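Uncharacterized protein (Legionella pneumophila subsp. pneumophila str. Philadelphia 1, PDB 4R0G) acts as a guanine-nucleotide exchange factor for the small GTPases Rab5, Rab21 and Rab22, probably through its VPS9-like domain. Local coordinates at residues Y173-Y178 with R202-L207. Residues are numbered along the deposited sequence; the frame is centred on the assembly and turned at random.
Sequences YLIEDY and RLAKYL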
loop_
_atom_site.group_PDB
_atom_site.type_symbol
_atom_site.label_atom_id
_atom_site.label_comp_id
_atom_site.label_asym_id
_atom_site.label_seq_id
_atom_site.Cartn_x
_atom_site.Cartn_y
_atom_site.Cartn_z
ATOM N N TYR A 173 -1.720 3.469 9.285
ATOM C CA TYR A 173 -0.464 2.885 8.807
ATOM C C TYR A 173 0.755 3.663 9.279
ATOM O O TYR A 173 1.791 3.081 9.596
ATOM C CB TYR A 173 -0.460 2.798 7.282
ATOM C CG TYR A 173 -1.682 2.133 6.719
ATOM C CD1 TYR A 173 -2.064 0.872 7.144
ATOM C CD2 TYR A 173 -2.466 2.778 5.786
ATOM C CE1 TYR A 173 -3.203 0.254 6.638
ATOM C CE2 TYR A 173 -3.597 2.183 5.272
ATOM C CZ TYR A 173 -3.970 0.925 5.701
ATOM O OH TYR A 173 -5.110 0.347 5.186
ATOM N N LEU A 174 0.648 4.987 9.292
ATOM C CA LEU A 174 1.776 5.813 9.703
ATOM C C LEU A 174 2.188 5.449 11.115
ATOM O O LEU A 174 3.378 5.354 11.409
ATOM C CB LEU A 174 1.399 7.294 9.651
ATOM C CG LEU A 174 2.476 8.337 9.986
ATOM C CD1 LEU A 174 3.532 8.383 8.924
ATOM C CD2 LEU A 174 1.872 9.723 10.163
ATOM N N ILE A 175 1.181 5.234 11.970
ATOM C CA ILE A 175 1.376 4.983 13.400
ATOM C C ILE A 175 2.009 3.625 13.624
ATOM O O ILE A 175 2.800 3.436 14.550
ATOM C CB ILE A 175 0.060 5.143 14.209
ATOM C CG1 ILE A 175 -0.308 6.618 14.303
ATOM C CG2 ILE A 175 0.213 4.633 15.623
ATOM C CD1 ILE A 175 -1.707 6.852 14.764
ATOM N N GLU A 176 1.683 2.686 12.753
ATOM C CA GLU A 176 2.297 1.374 12.813
ATOM C C GLU A 176 3.797 1.529 12.476
ATOM O O GLU A 176 4.664 0.906 13.096
ATOM C CB GLU A 176 1.555 0.411 11.863
ATOM C CG GLU A 176 1.194 -0.939 12.455
ATOM C CD GLU A 176 0.115 -0.894 13.552
ATOM O OE1 GLU A 176 -1.072 -0.624 13.228
ATOM O OE2 GLU A 176 0.450 -1.168 14.738
ATOM N N ASP A 177 4.102 2.401 11.523
ATOM C CA ASP A 177 5.474 2.566 11.066
ATOM C C ASP A 177 6.312 3.325 12.085
ATOM O O ASP A 177 7.514 3.073 12.237
ATOM C CB ASP A 177 5.521 3.229 9.677
ATOM C CG ASP A 177 5.124 2.265 8.547
ATOM O OD1 ASP A 177 5.349 1.049 8.708
ATOM O OD2 ASP A 177 4.590 2.698 7.495
ATOM N N TYR A 178 5.674 4.248 12.792
ATOM C CA TYR A 178 6.316 4.898 13.919
ATOM C C TYR A 178 6.662 3.822 14.923
ATOM O O TYR A 178 7.803 3.717 15.356
ATOM C CB TYR A 178 5.352 5.903 14.529
ATOM C CG TYR A 178 5.848 6.677 15.738
ATOM C CD1 TYR A 178 7.174 6.618 16.153
ATOM C CD2 TYR A 178 4.970 7.474 16.462
ATOM C CE1 TYR A 178 7.607 7.327 17.265
ATOM C CE2 TYR A 178 5.390 8.187 17.569
ATOM C CZ TYR A 178 6.704 8.111 17.969
ATOM O OH TYR A 178 7.109 8.830 19.069
ATOM N N ARG A 202 -0.685 1.973 22.547
ATOM C CA ARG A 202 -2.024 2.240 23.031
ATOM C C ARG A 202 -2.734 3.161 22.069
ATOM O O ARG A 202 -3.912 2.998 21.816
ATOM C CB ARG A 202 -1.992 2.806 24.456
ATOM C CG ARG A 202 -1.590 1.760 25.470
ATOM C CD ARG A 202 -0.911 2.364 26.657
ATOM N NE ARG A 202 -1.650 3.521 27.135
ATOM C CZ ARG A 202 -1.078 4.576 27.701
ATOM N NH1 ARG A 202 0.243 4.592 27.862
ATOM N NH2 ARG A 202 -1.834 5.600 28.092
ATOM N N LEU A 203 -2.007 4.128 21.530
ATOM C CA LEU A 203 -2.530 4.972 20.468
ATOM C C LEU A 203 -2.958 4.111 19.266
ATOM O O LEU A 203 -4.061 4.271 18.743
ATOM C CB LEU A 203 -1.499 6.019 20.053
ATOM C CG LEU A 203 -1.866 6.796 18.780
ATOM C CD1 LEU A 203 -3.003 7.777 19.023
ATOM C CD2 LEU A 203 -0.604 7.494 18.171
ATOM N N ALA A 204 -2.091 3.188 18.859
ATOM C CA ALA A 204 -2.421 2.257 17.791
ATOM C C ALA A 204 -3.716 1.495 18.118
ATOM O O ALA A 204 -4.619 1.375 17.265
ATOM C CB ALA A 204 -1.299 1.308 17.583
ATOM N N LYS A 205 -3.795 1.002 19.361
ATOM C CA LYS A 205 -4.967 0.273 19.847
ATOM C C LYS A 205 -6.227 1.144 19.865
ATOM O O LYS A 205 -7.310 0.680 19.489
ATOM C CB LYS A 205 -4.709 -0.344 21.231
ATOM N N TYR A 206 -6.106 2.390 20.324
ATOM C CA TYR A 206 -7.274 3.266 20.395
ATOM C C TYR A 206 -7.796 3.511 18.979
ATOM O O TYR A 206 -8.990 3.425 18.708
ATOM C CB TYR A 206 -6.969 4.603 21.107
ATOM C CG TYR A 206 -8.071 5.618 20.882
ATOM C CD1 TYR A 206 -9.211 5.625 21.678
ATOM C CD2 TYR A 206 -7.997 6.551 19.846
ATOM C CE1 TYR A 206 -10.249 6.544 21.456
ATOM C CE2 TYR A 206 -9.040 7.472 19.615
ATOM C CZ TYR A 206 -10.156 7.460 20.423
ATOM O OH TYR A 206 -11.173 8.368 20.201
ATOM N N LEU A 207 -6.876 3.803 18.077
ATOM C CA LEU A 207 -7.248 4.139 16.727
ATOM C C LEU A 207 -7.798 2.937 15.967
ATOM O O LEU A 207 -8.465 3.098 14.956
ATOM C CB LEU A 207 -6.043 4.697 15.985
ATOM C CG LEU A 207 -6.099 6.077 15.338
ATOM C CD1 LEU A 207 -5.001 6.118 14.324
ATOM C CD2 LEU A 207 -7.404 6.333 14.633
#
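Ile175 reaches across from helix 155-183 and sets its side chain among Leu203, Ala204 and Leu207 of helix 193-208. CG2 lies anti to the backbone N and CG1 anti to the carbonyl carbon (chi1 -72°), and with chi2 near 166° the CG1 branch is extended, putting CD1 between the two leucines. There CD1 meets CD1 of Leu207 at 3.4 Å and CD2 of Leu203 at 3.6 Å, methyl against methyl. The side chains of Ile175 and Leu203 cross at about a right angle, and CD2 of Leu203 also lies 3.9 Å from CG2 of Ile175, so this one methyl touches both branches of the isoleucine. Leu207 approaches at a slant and uses CD1 alone.

CG2 of Ile175 also meets Ala204, whose CB stands 4.1 Å away. This is also where the backbones come nearest, the CA atoms of Ile175 and Ala204 being 6.4 Å apart. Segments 173-178 and 202-207 run nearly antiparallel, 160° between their directions, with their axes approaching to 9.9 Å, as neighbours within the helical bundle domain. Inside that bundle, Ile175 also touches Val200 and Ile244, while Leu203 packs on Tyr224, so helices 215-229 and 235-244 join the same apolar cluster.

Beside Ala204 the contact becomes partly exposed. The side chain of Glu176 runs out along the flank of the interface; its chain is bent at chi2, and OE2 lies 4.2 Å from CB of Ala204. No hydrogen bond links the two segments here. Glu176 also packs on Glu74 of the second subunit, whose backbone amides at Glu74 and Ser75 are hydrogen-bonded by the carboxylate of the adjacent Asp177.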